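Long-range contacts in lombricine kinase (Urechis caupo, PDB 3JPZ), which catalyses the reversible transfer of a phosphoryl group from ATP to lombricine and belongs to the phosphagen (ATP:guanido) kinase family: residues Ala95-Ala100 against Ser332-Val337; Gly105-Glu110 against Gly230-Ala235; Gln285-Ser290 against Val317-Asp322; Ala301-Lys306 against Val337-Asp342. All blocks are in the same frame, centred on the assembly; numbering follows the deposited sequence.

In the fold
Helix 333-355 connects most of these contacts. Contact 1 fastens its N-terminal end to the loop after helix 73-83, and contact 4, about 14 Å away between centres, packs its next turn on residues 302-304, at the start of strand 304-307; the two share Val337. Contact 2 lies about 14 Å from contact 4 and touches it, Phe108 CZ coming within 3.6 Å of Ile341 CA. Contact 3 pairs strands 279-285 and 320-325 of the large antiparallel sheet, next to the strand used in contact 4, and Tyr321 CD2 lies 3.6 Å from Lys306 CD. Nucleotide-site residues are close by: Val320 of contact 3 borders Thr309, which binds ADP in this enzyme, though none is bound to this chain.

Contact 1 of 4, residues Ala95-Ala100 against Ser332-Val337; sequences APDLDA and SEREFV
Asp97 and Arg334 cross obliquely, the carboxylate plane turned 71° from the guanidinium. Arg334 NE donates an almost straight salt-bridge hydrogen bond of 2.9 Å to Asp97 OD2; the oxygen lies in the guanidinium plane, while NE stands above the carboxylate plane. With Asp97 CG anti to the backbone N (chi1 -171°), Asp97 CG lies 3.4 Å from Arg334 CB, and bends at chi2 and chi3 of the arginine bring CD and then NE round to the acid. Lys102 is a second cationic partner of OD2, and a water also links this oxygen to Arg334 NH2 and Ser332 OG. The other oxygen, OD1, closes an Asx turn by accepting from Asp99 N.

All this surrounds the start of helix 333-355, where Ser332 and Glu335 form a capping box: Ser332 OG accepts from Glu335 N, and Glu335 OE1 from Ser332 N. The backbone N of Arg334, in the first helical turn, reaches Asp97 O at 2.8 Å in a weak bond. Acidic groups suit this end, since the helix dipole would favour negative charge there.

Glu333 serves the loop differently. A bend at chi2 (88°) swings its CD aside, and OE1 accepts from Asp97 N at 2.7 Å, met nearly along the C-O axis. Its aliphatic part is covered obliquely by Leu98, whose CD2 is 3.7 Å from Glu333 CB, while Tyr266 touches both Pro96 and Glu333.

Contact 2 of 4, residues Gly105-Glu110 against Gly230-Ala235; sequences GGQFDE and GGNVKA
Residues 106-110 and 230-234 run antiparallel, their end-to-end directions 174° apart, and Gln107 CA comes within 4.2 Å of Asn232 CA. The contact sits at the N-terminus of helix 233-252, where Asn232 is the N-cap and its OD1 accepts from Ala235 N. Gly106 O receives Lys234 N of the first helical turn at 3.0 Å, the donor lying on a lone pair. Phe108 N gives a straight bond of 2.7 Å to Gly231 O. Glycine suits 106 and 231 because, with no CB, they let the two backbones close up; the backbone angles of Gly230 by themselves call for glycine.

The Gln107 side chain, one of two modelled conformers and so less certain in its contacts, crosses that of Asn232 at about a right angle, OE1 lying beside Asn232 CB. Phe108 and Val233 are apolar and buried, and both touch Val282 of the central sheet and helix 333-355. A bend at chi2 (66°) turns CD of Gln107 back, and NE2 donates to Phe108 O at 2.6 Å. Glu110 extends beyond CG; its OE2 takes Gly231 N, 2.9 Å away, and a longer bond from Gln107 NE2 arrives at the same oxygen from the opposite face of the carboxylate.

Contact 3 of 4, residues Gln285-Ser290 against Val317-Asp322; sequences QLHQLS and VDDVYD
In the central antiparallel sheet, strands 279-285 and 320-325 are neighbours, and Gln285 and Val320 form a non-hydrogen-bonded pair at their ends, with CA atoms 4.0 Å apart. Both side chains lie on one face, where Gln285 CB rests against Val320 CG2. Just beyond the pair, Leu286 N donates to Asp319 O at 2.8 Å, and the same oxygen takes a CA-H...O contact from Gln285 CA.

The chain enters strand 320-325 through a turn in which Asp318 and Asp319 both have positive phi, a left-handed conformation that aspartate tolerates better than most residues. The CB of Asp319 points toward residues 285-290, where OD2 meets His287. The two side chains cross at about a right angle, with ring and carboxylate 75° apart, and His287 ND1 lies 2.8 Å from Asp319 OD2. This His-carboxylate hydrogen bond runs near the ring plane and reaches the anti side of the acid. Asp318 OD1 sits at the ring edge, 3.4 Å from CE1; two acids near the imidazole may favour its protonated form, although Lys291 is a long, weak partner of Asp319 OD2. Over one ring face lies Gln285 CG, 3.4 Å above the plane and offset toward the rim.

This end of the sheet borders the nucleotide site, for Val320 touches Thr309 and His283, the latter a predicted ATP-binding residue. Farther along residues 285-290, Ser290 has OG between its backbone N and carbonyl carbon (chi1 56°), from where it donates to Leu286 O at 2.6 Å. Its CB is 3.2 Å from Tyr321 OH, and Phe295 meets the tyrosine ring edge-to-face.

Contact 4 of 4, residues Ala301-Lys306 against Val337-Asp342; sequences ALQLQK and VQLLID
Leu339 reaches from helix 333-355 across to Leu302 and Gln303. Its CB points toward them, and CG, anti to the backbone N (chi1 171°), stands 4.1 Å from Leu302 O. The branch then divides: CD1 lies 3.6 Å from Gln303 OE1 and 3.7 Å from Leu302 O, while CD2 packs on Gln303 CB at 3.8 Å. Leu339 has two deposited conformers, and these contacts belong to one of them. The leucine and glutamine side chains cross at about a right angle, CD2 on the CB of the glutamine and CD1 near its amide oxygen.

Gln303 ends helix 295-301 in a Schellman motif, with the positive phi (63°) that turns the chain into strand 304-307, the outermost strand at this end of the large sheet. A water links Leu302 O, just before the strand, to Leu339 O, donating to both, each 2.7 Å from it.

Deeper in, Leu304 CD2 meets Leu340 CD1 at 4.1 Å, their side chains again crossing at about a right angle. Both are buried, as suits leucine; Leu304 also packs on Val299 and Leu347, and the Leu340 side chain comes about 4 Å from that of Ala280, a predicted ATP-binding residue.

Contact 1 of 4, residues Ala95-Ala100 against Ser332-Val337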
loop_
_atom_site.group_PDB
_atom_site.type_symbol
_atom_site.label_atom_id
_atom_site.label_comp_id
_atom_site.label_asym_id
_atom_site.label_seq_id
_atom_site.Cartn_x
_atom_site.Cartn_y
_atom_site.Cartn_z
ATOM N N ALA A 95 -10.181 34.451 -7.614
ATOM C CA ALA A 95 -8.835 34.727 -7.147
ATOM C C ALA A 95 -8.800 34.471 -5.653
ATOM O O ALA A 95 -9.828 34.557 -4.990
ATOM C CB ALA A 95 -8.457 36.157 -7.433
ATOM N N PRO A 96 -7.615 34.151 -5.115
ATOM C CA PRO A 96 -7.521 33.926 -3.670
ATOM C C PRO A 96 -7.827 35.194 -2.888
ATOM O O PRO A 96 -7.393 36.275 -3.277
ATOM C CB PRO A 96 -6.056 33.526 -3.465
ATOM C CG PRO A 96 -5.556 33.134 -4.813
ATOM C CD PRO A 96 -6.328 33.941 -5.793
ATOM N N ASP A 97 -8.579 35.056 -1.803
ATOM C CA ASP A 97 -8.872 36.173 -0.918
ATOM C C ASP A 97 -8.567 35.798 0.532
ATOM O O ASP A 97 -9.372 35.162 1.208
ATOM C CB ASP A 97 -10.333 36.584 -1.052
ATOM C CG ASP A 97 -10.641 37.882 -0.328
ATOM O OD1 ASP A 97 -9.724 38.446 0.298
ATOM O OD2 ASP A 97 -11.797 38.342 -0.387
ATOM N N LEU A 98 -7.388 36.189 0.996
ATOM C CA LEU A 98 -6.972 35.945 2.369
ATOM C C LEU A 98 -7.082 37.214 3.206
ATOM O O LEU A 98 -6.297 37.425 4.130
ATOM C CB LEU A 98 -5.518 35.456 2.393
ATOM C CG LEU A 98 -5.230 34.240 1.525
ATOM C CD1 LEU A 98 -3.729 33.875 1.521
ATOM C CD2 LEU A 98 -6.082 33.066 2.002
ATOM N N ASP A 99 -8.052 38.064 2.880
ATOM C CA ASP A 99 -8.149 39.368 3.522
ATOM C C ASP A 99 -9.136 39.329 4.682
ATOM O O ASP A 99 -10.338 39.561 4.512
ATOM C CB ASP A 99 -8.537 40.447 2.512
ATOM C CG ASP A 99 -8.413 41.843 3.082
ATOM O OD1 ASP A 99 -8.173 41.963 4.303
ATOM O OD2 ASP A 99 -8.557 42.816 2.313
ATOM N N ALA A 100 -8.602 39.033 5.863
ATOM C CA ALA A 100 -9.385 38.938 7.086
ATOM C C ALA A 100 -10.167 40.209 7.384
ATOM O O ALA A 100 -11.294 40.138 7.866
ATOM C CB ALA A 100 -8.474 38.603 8.251
ATOM N N SER A 332 -14.188 32.166 -2.568
ATOM C CA SER A 332 -12.818 32.415 -2.147
ATOM C C SER A 332 -12.626 31.991 -0.691
ATOM O O SER A 332 -13.581 31.615 -0.013
ATOM C CB SER A 332 -12.462 33.890 -2.304
ATOM O OG SER A 332 -13.143 34.674 -1.341
ATOM N N GLU A 333 -11.383 32.049 -0.225
ATOM C CA GLU A 333 -11.037 31.662 1.140
ATOM C C GLU A 333 -11.760 32.556 2.135
ATOM O O GLU A 333 -12.330 32.087 3.117
ATOM C CB GLU A 333 -9.530 31.778 1.360
ATOM C CG GLU A 333 -8.702 30.802 0.553
ATOM C CD GLU A 333 -8.333 31.328 -0.814
ATOM O OE1 GLU A 333 -8.804 32.423 -1.177
ATOM O OE2 GLU A 333 -7.566 30.644 -1.526
ATOM N N ARG A 334 -11.734 33.855 1.857
ATOM C CA ARG A 334 -12.402 34.833 2.695
ATOM C C ARG A 334 -13.901 34.558 2.704
ATOM O O ARG A 334 -14.530 34.604 3.747
ATOM C CB ARG A 334 -12.098 36.247 2.208
ATOM C CG ARG A 334 -12.660 37.354 3.084
ATOM C CD ARG A 334 -14.085 37.704 2.715
ATOM N NE ARG A 334 -14.179 38.109 1.319
ATOM C CZ ARG A 334 -15.292 38.519 0.718
ATOM N NH1 ARG A 334 -16.435 38.593 1.385
ATOM N NH2 ARG A 334 -15.254 38.857 -0.562
ATOM N N GLU A 335 -14.463 34.240 1.545
ATOM C CA GLU A 335 -15.897 33.965 1.453
ATOM C C GLU A 335 -16.321 32.723 2.230
ATOM O O GLU A 335 -17.401 32.695 2.824
ATOM C CB GLU A 335 -16.333 33.832 -0.007
ATOM C CG GLU A 335 -16.473 35.172 -0.723
ATOM C CD GLU A 335 -16.944 35.032 -2.162
ATOM O OE1 GLU A 335 -16.492 34.098 -2.862
ATOM O OE2 GLU A 335 -17.764 35.865 -2.598
ATOM N N PHE A 336 -15.481 31.695 2.227
ATOM C CA PHE A 336 -15.811 30.468 2.934
ATOM C C PHE A 336 -15.823 30.694 4.430
ATOM O O PHE A 336 -16.678 30.155 5.141
ATOM C CB PHE A 336 -14.833 29.352 2.581
ATOM C CG PHE A 336 -15.236 28.567 1.376
ATOM C CD1 PHE A 336 -14.390 28.451 0.295
ATOM C CD2 PHE A 336 -16.474 27.945 1.324
ATOM C CE1 PHE A 336 -14.762 27.720 -0.814
ATOM C CE2 PHE A 336 -16.855 27.216 0.214
ATOM C CZ PHE A 336 -15.993 27.100 -0.855
ATOM N N VAL A 337 -14.859 31.473 4.906
ATOM C CA VAL A 337 -14.826 31.888 6.298
ATOM C C VAL A 337 -16.084 32.683 6.635
ATOM O O VAL A 337 -16.620 32.549 7.732
ATOM C CB VAL A 337 -13.589 32.767 6.616
ATOM C CG1 VAL A 337 -13.582 33.155 8.083
ATOM C CG2 VAL A 337 -12.308 32.041 6.253
HETATM O O HOH W 1 -13.264 37.381 -2.222
#

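Contact 2 of 4, residues Gly105-Glu110 against Gly230-Ala235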
loop_
_atom_site.group_PDB
_atom_site.type_symbol
_atom_site.label_atom_id
_atom_site.label_comp_id
_atom_site.label_asym_id
_atom_site.label_seq_id
_atom_site.Cartn_x
_atom_site.Cartn_y
_atom_site.Cartn_z
ATOM N N GLY A 105 -18.289 40.141 11.382
ATOM C CA GLY A 105 -18.751 39.411 12.553
ATOM C C GLY A 105 -17.947 38.170 12.908
ATOM O O GLY A 105 -18.476 37.221 13.491
ATOM N N GLY A 106 -16.658 38.182 12.588
ATOM C CA GLY A 106 -15.821 37.010 12.794
ATOM C C GLY A 106 -15.403 36.726 14.227
ATOM O O GLY A 106 -14.355 36.128 14.451
ATOM N N GLN A 107 -16.194 37.169 15.201
ATOM C CA GLN A 107 -15.938 36.846 16.602
ATOM C C GLN A 107 -17.194 36.270 17.221
ATOM O O GLN A 107 -18.166 36.989 17.450
ATOM C CB GLN A 107 -15.508 38.077 17.395
ATOM C CG GLN A 107 -15.540 37.864 18.912
ATOM C CD GLN A 107 -14.519 36.836 19.403
ATOM O OE1 GLN A 107 -13.312 37.075 19.363
ATOM N NE2 GLN A 107 -15.005 35.700 19.894
ATOM N N PHE A 108 -17.169 34.972 17.490
ATOM C CA PHE A 108 -18.336 34.306 18.027
ATOM C C PHE A 108 -18.399 34.459 19.527
ATOM O O PHE A 108 -17.395 34.705 20.190
ATOM C CB PHE A 108 -18.316 32.824 17.697
ATOM C CG PHE A 108 -18.281 32.528 16.243
ATOM C CD1 PHE A 108 -17.213 31.838 15.697
ATOM C CD2 PHE A 108 -19.314 32.925 15.416
ATOM C CE1 PHE A 108 -17.187 31.549 14.359
ATOM C CE2 PHE A 108 -19.284 32.639 14.073
ATOM C CZ PHE A 108 -18.225 31.953 13.546
ATOM N N ASP A 109 -19.613 34.302 20.035
ATOM C CA ASP A 109 -19.881 34.199 21.442
ATOM C C ASP A 109 -19.199 32.933 21.924
ATOM O O ASP A 109 -19.511 31.827 21.473
ATOM C CB ASP A 109 -21.404 34.143 21.658
ATOM C CG ASP A 109 -21.792 34.148 23.117
ATOM O OD1 ASP A 109 -20.945 33.761 23.938
ATOM O OD2 ASP A 109 -22.953 34.510 23.440
ATOM N N GLU A 110 -18.249 33.091 22.834
ATOM C CA GLU A 110 -17.420 31.969 23.224
ATOM C C GLU A 110 -18.092 31.079 24.261
ATOM O O GLU A 110 -17.532 30.079 24.655
ATOM C CB GLU A 110 -16.052 32.457 23.693
ATOM C CG GLU A 110 -15.299 33.120 22.567
ATOM C CD GLU A 110 -13.975 33.713 22.976
ATOM O OE1 GLU A 110 -13.725 33.867 24.191
ATOM O OE2 GLU A 110 -13.187 34.040 22.065
ATOM N N GLY A 230 -11.590 29.676 21.636
ATOM C CA GLY A 230 -12.474 30.822 21.554
ATOM C C GLY A 230 -13.132 30.956 20.195
ATOM O O GLY A 230 -13.143 30.005 19.419
ATOM N N GLY A 231 -13.667 32.139 19.900
ATOM C CA GLY A 231 -14.492 32.332 18.721
ATOM C C GLY A 231 -14.015 33.410 17.777
ATOM O O GLY A 231 -14.761 33.823 16.904
ATOM N N ASN A 232 -12.774 33.862 17.932
ATOM C CA ASN A 232 -12.241 34.884 17.043
ATOM C C ASN A 232 -11.715 34.280 15.746
ATOM O O ASN A 232 -10.498 34.210 15.507
ATOM C CB ASN A 232 -11.136 35.689 17.724
ATOM C CG ASN A 232 -10.959 37.059 17.103
ATOM O OD1 ASN A 232 -11.273 37.271 15.930
ATOM N ND2 ASN A 232 -10.459 38.002 17.889
ATOM N N VAL A 233 -12.638 33.847 14.899
ATOM C CA VAL A 233 -12.271 33.228 13.637
ATOM C C VAL A 233 -11.576 34.237 12.740
ATOM O O VAL A 233 -10.789 33.861 11.889
ATOM C CB VAL A 233 -13.493 32.699 12.890
ATOM C CG1 VAL A 233 -13.058 31.895 11.687
ATOM C CG2 VAL A 233 -14.329 31.845 13.788
ATOM N N LYS A 234 -11.885 35.517 12.930
ATOM C CA LYS A 234 -11.296 36.570 12.122
ATOM C C LYS A 234 -9.807 36.653 12.421
ATOM O O LYS A 234 -8.998 36.804 11.523
ATOM C CB LYS A 234 -11.980 37.915 12.392
ATOM C CG LYS A 234 -11.234 39.118 11.820
ATOM C CD LYS A 234 -12.060 40.400 11.939
ATOM C CE LYS A 234 -11.267 41.627 11.494
ATOM N NZ LYS A 234 -12.106 42.858 11.462
ATOM N N ALA A 235 -9.458 36.556 13.698
ATOM C CA ALA A 235 -8.069 36.539 14.111
ATOM C C ALA A 235 -7.386 35.302 13.537
ATOM O O ALA A 235 -6.236 35.362 13.118
ATOM C CB ALA A 235 -7.971 36.551 15.626
#

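Contact 3 of 4, residues Gln285-Ser290 against Val317-Asp322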
loop_
_atom_site.group_PDB
_atom_site.type_symbol
_atom_site.label_atom_id
_atom_site.label_comp_id
_atom_site.label_asym_id
_atom_site.label_seq_id
_atom_site.Cartn_x
_atom_site.Cartn_y
_atom_site.Cartn_z
ATOM N N GLN A 285 -20.957 24.478 20.721
ATOM C CA GLN A 285 -21.875 23.754 21.580
ATOM C C GLN A 285 -23.327 24.063 21.223
ATOM O O GLN A 285 -23.733 25.224 21.175
ATOM C CB GLN A 285 -21.600 24.123 23.034
ATOM C CG GLN A 285 -22.240 23.194 24.050
ATOM C CD GLN A 285 -21.705 23.425 25.441
ATOM O OE1 GLN A 285 -21.404 22.477 26.166
ATOM N NE2 GLN A 285 -21.565 24.688 25.816
ATOM N N LEU A 286 -24.104 23.009 20.994
ATOM C CA LEU A 286 -25.483 23.131 20.562
ATOM C C LEU A 286 -26.361 22.149 21.324
ATOM O O LEU A 286 -26.859 21.182 20.759
ATOM C CB LEU A 286 -25.578 22.830 19.068
ATOM C CG LEU A 286 -24.719 23.706 18.155
ATOM C CD1 LEU A 286 -24.723 23.157 16.738
ATOM C CD2 LEU A 286 -25.215 25.142 18.187
ATOM N N HIS A 287 -26.553 22.399 22.608
ATOM C CA HIS A 287 -27.326 21.486 23.437
ATOM C C HIS A 287 -28.705 21.231 22.844
ATOM O O HIS A 287 -29.087 20.096 22.601
ATOM C CB HIS A 287 -27.457 22.038 24.859
ATOM C CG HIS A 287 -26.158 22.102 25.603
ATOM N ND1 HIS A 287 -25.385 20.987 25.850
ATOM C CD2 HIS A 287 -25.503 23.145 26.166
ATOM C CE1 HIS A 287 -24.306 21.343 26.525
ATOM N NE2 HIS A 287 -24.357 22.646 26.734
ATOM N N GLN A 288 -29.436 22.302 22.585
ATOM C CA GLN A 288 -30.839 22.204 22.214
ATOM C C GLN A 288 -31.012 21.896 20.741
ATOM O O GLN A 288 -31.866 21.102 20.358
ATOM C CB GLN A 288 -31.553 23.512 22.553
ATOM C CG GLN A 288 -31.587 23.800 24.034
ATOM C CD GLN A 288 -32.012 22.585 24.823
ATOM O OE1 GLN A 288 -33.106 22.058 24.626
ATOM N NE2 GLN A 288 -31.139 22.117 25.713
ATOM N N LEU A 289 -30.182 22.517 19.917
ATOM C CA LEU A 289 -30.403 22.501 18.473
ATOM C C LEU A 289 -30.119 21.119 17.898
ATOM O O LEU A 289 -30.742 20.697 16.924
ATOM C CB LEU A 289 -29.533 23.556 17.792
ATOM C CG LEU A 289 -29.815 23.755 16.306
ATOM C CD1 LEU A 289 -31.274 24.145 16.097
ATOM C CD2 LEU A 289 -28.884 24.794 15.713
ATOM N N SER A 290 -29.180 20.416 18.517
ATOM C CA SER A 290 -28.808 19.082 18.080
ATOM C C SER A 290 -29.903 18.065 18.397
ATOM O O SER A 290 -29.904 16.958 17.862
ATOM C CB SER A 290 -27.518 18.650 18.759
ATOM O OG SER A 290 -27.640 18.726 20.165
ATOM N N VAL A 317 -18.937 15.508 22.052
ATOM C CA VAL A 317 -18.787 15.587 23.495
ATOM C C VAL A 317 -19.402 16.862 24.057
ATOM O O VAL A 317 -18.983 17.966 23.723
ATOM C CB VAL A 317 -17.300 15.544 23.895
ATOM C CG1 VAL A 317 -17.179 15.398 25.393
ATOM C CG2 VAL A 317 -16.584 14.395 23.171
ATOM N N ASP A 318 -20.402 16.698 24.918
ATOM C CA ASP A 318 -21.062 17.841 25.533
ATOM C C ASP A 318 -21.770 18.673 24.469
ATOM O O ASP A 318 -21.874 19.890 24.584
ATOM C CB ASP A 318 -20.037 18.706 26.265
ATOM C CG ASP A 318 -20.620 19.410 27.478
ATOM O OD1 ASP A 318 -21.839 19.276 27.723
ATOM O OD2 ASP A 318 -19.855 20.095 28.191
ATOM N N ASP A 319 -22.243 17.993 23.432
ATOM C CA ASP A 319 -22.983 18.612 22.352
ATOM C C ASP A 319 -22.155 19.660 21.631
ATOM O O ASP A 319 -22.704 20.615 21.081
ATOM C CB ASP A 319 -24.275 19.221 22.890
ATOM C CG ASP A 319 -25.139 18.198 23.577
ATOM O OD1 ASP A 319 -25.018 17.008 23.219
ATOM O OD2 ASP A 319 -25.920 18.575 24.473
ATOM N N VAL A 320 -20.841 19.477 21.635
ATOM C CA VAL A 320 -19.948 20.323 20.853
ATOM C C VAL A 320 -19.664 19.649 19.509
ATOM O O VAL A 320 -19.111 18.550 19.452
ATOM C CB VAL A 320 -18.623 20.570 21.566
ATOM C CG1 VAL A 320 -17.709 21.427 20.692
ATOM C CG2 VAL A 320 -18.863 21.238 22.932
ATOM N N TYR A 321 -20.067 20.305 18.436
ATOM C CA TYR A 321 -19.858 19.777 17.102
ATOM C C TYR A 321 -18.784 20.551 16.364
ATOM O O TYR A 321 -18.667 21.765 16.497
ATOM C CB TYR A 321 -21.146 19.838 16.310
ATOM C CG TYR A 321 -22.222 18.971 16.877
ATOM C CD1 TYR A 321 -23.003 19.407 17.935
ATOM C CD2 TYR A 321 -22.451 17.712 16.367
ATOM C CE1 TYR A 321 -23.988 18.612 18.457
ATOM C CE2 TYR A 321 -23.428 16.909 16.886
ATOM C CZ TYR A 321 -24.197 17.365 17.924
ATOM O OH TYR A 321 -25.177 16.558 18.437
ATOM N N ASP A 322 -17.998 19.828 15.588
ATOM C CA ASP A 322 -17.113 20.452 14.643
ATOM C C ASP A 322 -17.928 20.802 13.409
ATOM O O ASP A 322 -18.482 19.930 12.739
ATOM C CB ASP A 322 -15.977 19.518 14.271
ATOM C CG ASP A 322 -15.041 20.135 13.268
ATOM O OD1 ASP A 322 -15.494 20.452 12.143
ATOM O OD2 ASP A 322 -13.861 20.323 13.611
#

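Contact 4 of 4, residues Ala301-Lys306 against Val337-Asp342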
loop_
_atom_site.group_PDB
_atom_site.type_symbol
_atom_site.label_atom_id
_atom_site.label_comp_id
_atom_site.label_asym_id
_atom_site.label_seq_id
_atom_site.Cartn_x
_atom_site.Cartn_y
_atom_site.Cartn_z
ATOM N N ALA A 301 -28.465 22.843 4.818
ATOM C CA ALA A 301 -28.981 24.066 4.232
ATOM C C ALA A 301 -27.965 25.200 4.364
ATOM O O ALA A 301 -27.922 26.096 3.530
ATOM C CB ALA A 301 -30.296 24.453 4.893
ATOM N N LEU A 302 -27.139 25.156 5.403
ATOM C CA LEU A 302 -26.166 26.219 5.632
ATOM C C LEU A 302 -24.863 25.995 4.871
ATOM O O LEU A 302 -23.923 26.778 5.003
ATOM C CB LEU A 302 -25.881 26.362 7.125
ATOM C CG LEU A 302 -27.048 26.898 7.956
ATOM C CD1 LEU A 302 -26.704 26.932 9.441
ATOM C CD2 LEU A 302 -27.451 28.271 7.462
ATOM N N GLN A 303 -24.829 24.942 4.061
ATOM C CA GLN A 303 -23.628 24.553 3.331
ATOM C C GLN A 303 -22.506 24.167 4.283
ATOM O O GLN A 303 -21.327 24.405 4.011
ATOM C CB GLN A 303 -23.157 25.685 2.424
ATOM C CG GLN A 303 -24.098 25.966 1.276
ATOM C CD GLN A 303 -23.557 27.026 0.349
ATOM O OE1 GLN A 303 -23.666 28.218 0.624
ATOM N NE2 GLN A 303 -22.969 26.598 -0.759
ATOM N N LEU A 304 -22.881 23.571 5.403
ATOM C CA LEU A 304 -21.913 23.184 6.402
ATOM C C LEU A 304 -21.831 21.673 6.558
ATOM O O LEU A 304 -22.771 20.947 6.252
ATOM C CB LEU A 304 -22.279 23.807 7.744
ATOM C CG LEU A 304 -22.384 25.333 7.773
ATOM C CD1 LEU A 304 -23.059 25.751 9.055
ATOM C CD2 LEU A 304 -21.005 25.970 7.631
ATOM N N GLN A 305 -20.694 21.215 7.048
ATOM C CA GLN A 305 -20.532 19.832 7.456
ATOM C C GLN A 305 -20.304 19.752 8.957
ATOM O O GLN A 305 -19.811 20.692 9.591
ATOM C CB GLN A 305 -19.366 19.183 6.733
ATOM C CG GLN A 305 -19.591 18.993 5.261
ATOM C CD GLN A 305 -18.513 18.146 4.645
ATOM O OE1 GLN A 305 -17.381 18.596 4.467
ATOM N NE2 GLN A 305 -18.851 16.903 4.325
ATOM N N LYS A 306 -20.653 18.601 9.511
ATOM C CA LYS A 306 -20.739 18.427 10.939
ATOM C C LYS A 306 -20.172 17.073 11.328
ATOM O O LYS A 306 -20.401 16.066 10.647
ATOM C CB LYS A 306 -22.206 18.514 11.358
ATOM C CG LYS A 306 -22.508 17.945 12.719
ATOM C CD LYS A 306 -23.983 18.166 13.098
ATOM C CE LYS A 306 -24.914 17.477 12.134
ATOM N NZ LYS A 306 -24.854 16.000 12.249
ATOM N N VAL A 337 -14.859 31.473 4.906
ATOM C CA VAL A 337 -14.826 31.888 6.298
ATOM C C VAL A 337 -16.084 32.683 6.635
ATOM O O VAL A 337 -16.620 32.549 7.732
ATOM C CB VAL A 337 -13.589 32.767 6.616
ATOM C CG1 VAL A 337 -13.582 33.155 8.083
ATOM C CG2 VAL A 337 -12.308 32.041 6.253
ATOM N N GLN A 338 -16.550 33.508 5.696
ATOM C CA GLN A 338 -17.754 34.304 5.918
ATOM C C GLN A 338 -18.986 33.412 5.953
ATOM O O GLN A 338 -19.912 33.643 6.741
ATOM C CB GLN A 338 -17.926 35.371 4.843
ATOM C CG GLN A 338 -19.058 36.315 5.161
ATOM C CD GLN A 338 -18.821 37.040 6.452
ATOM O OE1 GLN A 338 -17.812 37.717 6.601
ATOM N NE2 GLN A 338 -19.745 36.893 7.409
ATOM N N LEU A 339 -18.982 32.391 5.101
ATOM C CA LEU A 339 -20.069 31.421 5.050
ATOM C C LEU A 339 -20.145 30.648 6.363
ATOM O O LEU A 339 -21.230 30.335 6.848
ATOM C CB LEU A 339 -19.879 30.452 3.875
ATOM C CG LEU A 339 -20.840 29.254 3.865
ATOM C CD1 LEU A 339 -22.266 29.720 3.608
ATOM C CD2 LEU A 339 -20.419 28.226 2.834
ATOM N N LEU A 340 -18.985 30.346 6.937
ATOM C CA LEU A 340 -18.919 29.672 8.228
ATOM C C LEU A 340 -19.405 30.601 9.325
ATOM O O LEU A 340 -20.201 30.225 10.185
ATOM C CB LEU A 340 -17.486 29.241 8.545
ATOM C CG LEU A 340 -17.294 28.603 9.921
ATOM C CD1 LEU A 340 -17.839 27.191 9.945
ATOM C CD2 LEU A 340 -15.830 28.595 10.303
ATOM N N ILE A 341 -18.908 31.825 9.298
ATOM C CA ILE A 341 -19.355 32.842 10.234
ATOM C C ILE A 341 -20.884 32.945 10.205
ATOM O O ILE A 341 -21.530 32.873 11.235
ATOM C CB ILE A 341 -18.729 34.201 9.903
ATOM C CG1 ILE A 341 -17.230 34.161 10.174
ATOM C CG2 ILE A 341 -19.366 35.282 10.717
ATOM C CD1 ILE A 341 -16.477 35.345 9.650
ATOM N N ASP A 342 -21.457 33.088 9.016
ATOM C CA ASP A 342 -22.896 33.283 8.892
ATOM C C ASP A 342 -23.664 32.056 9.358
ATOM O O ASP A 342 -24.674 32.168 10.039
ATOM C CB ASP A 342 -23.279 33.600 7.446
ATOM C CG ASP A 342 -22.722 34.916 6.974
ATOM O OD1 ASP A 342 -22.302 35.733 7.827
ATOM O OD2 ASP A 342 -22.714 35.133 5.748
HETATM O O HOH W 2 -23.574 29.149 6.314
#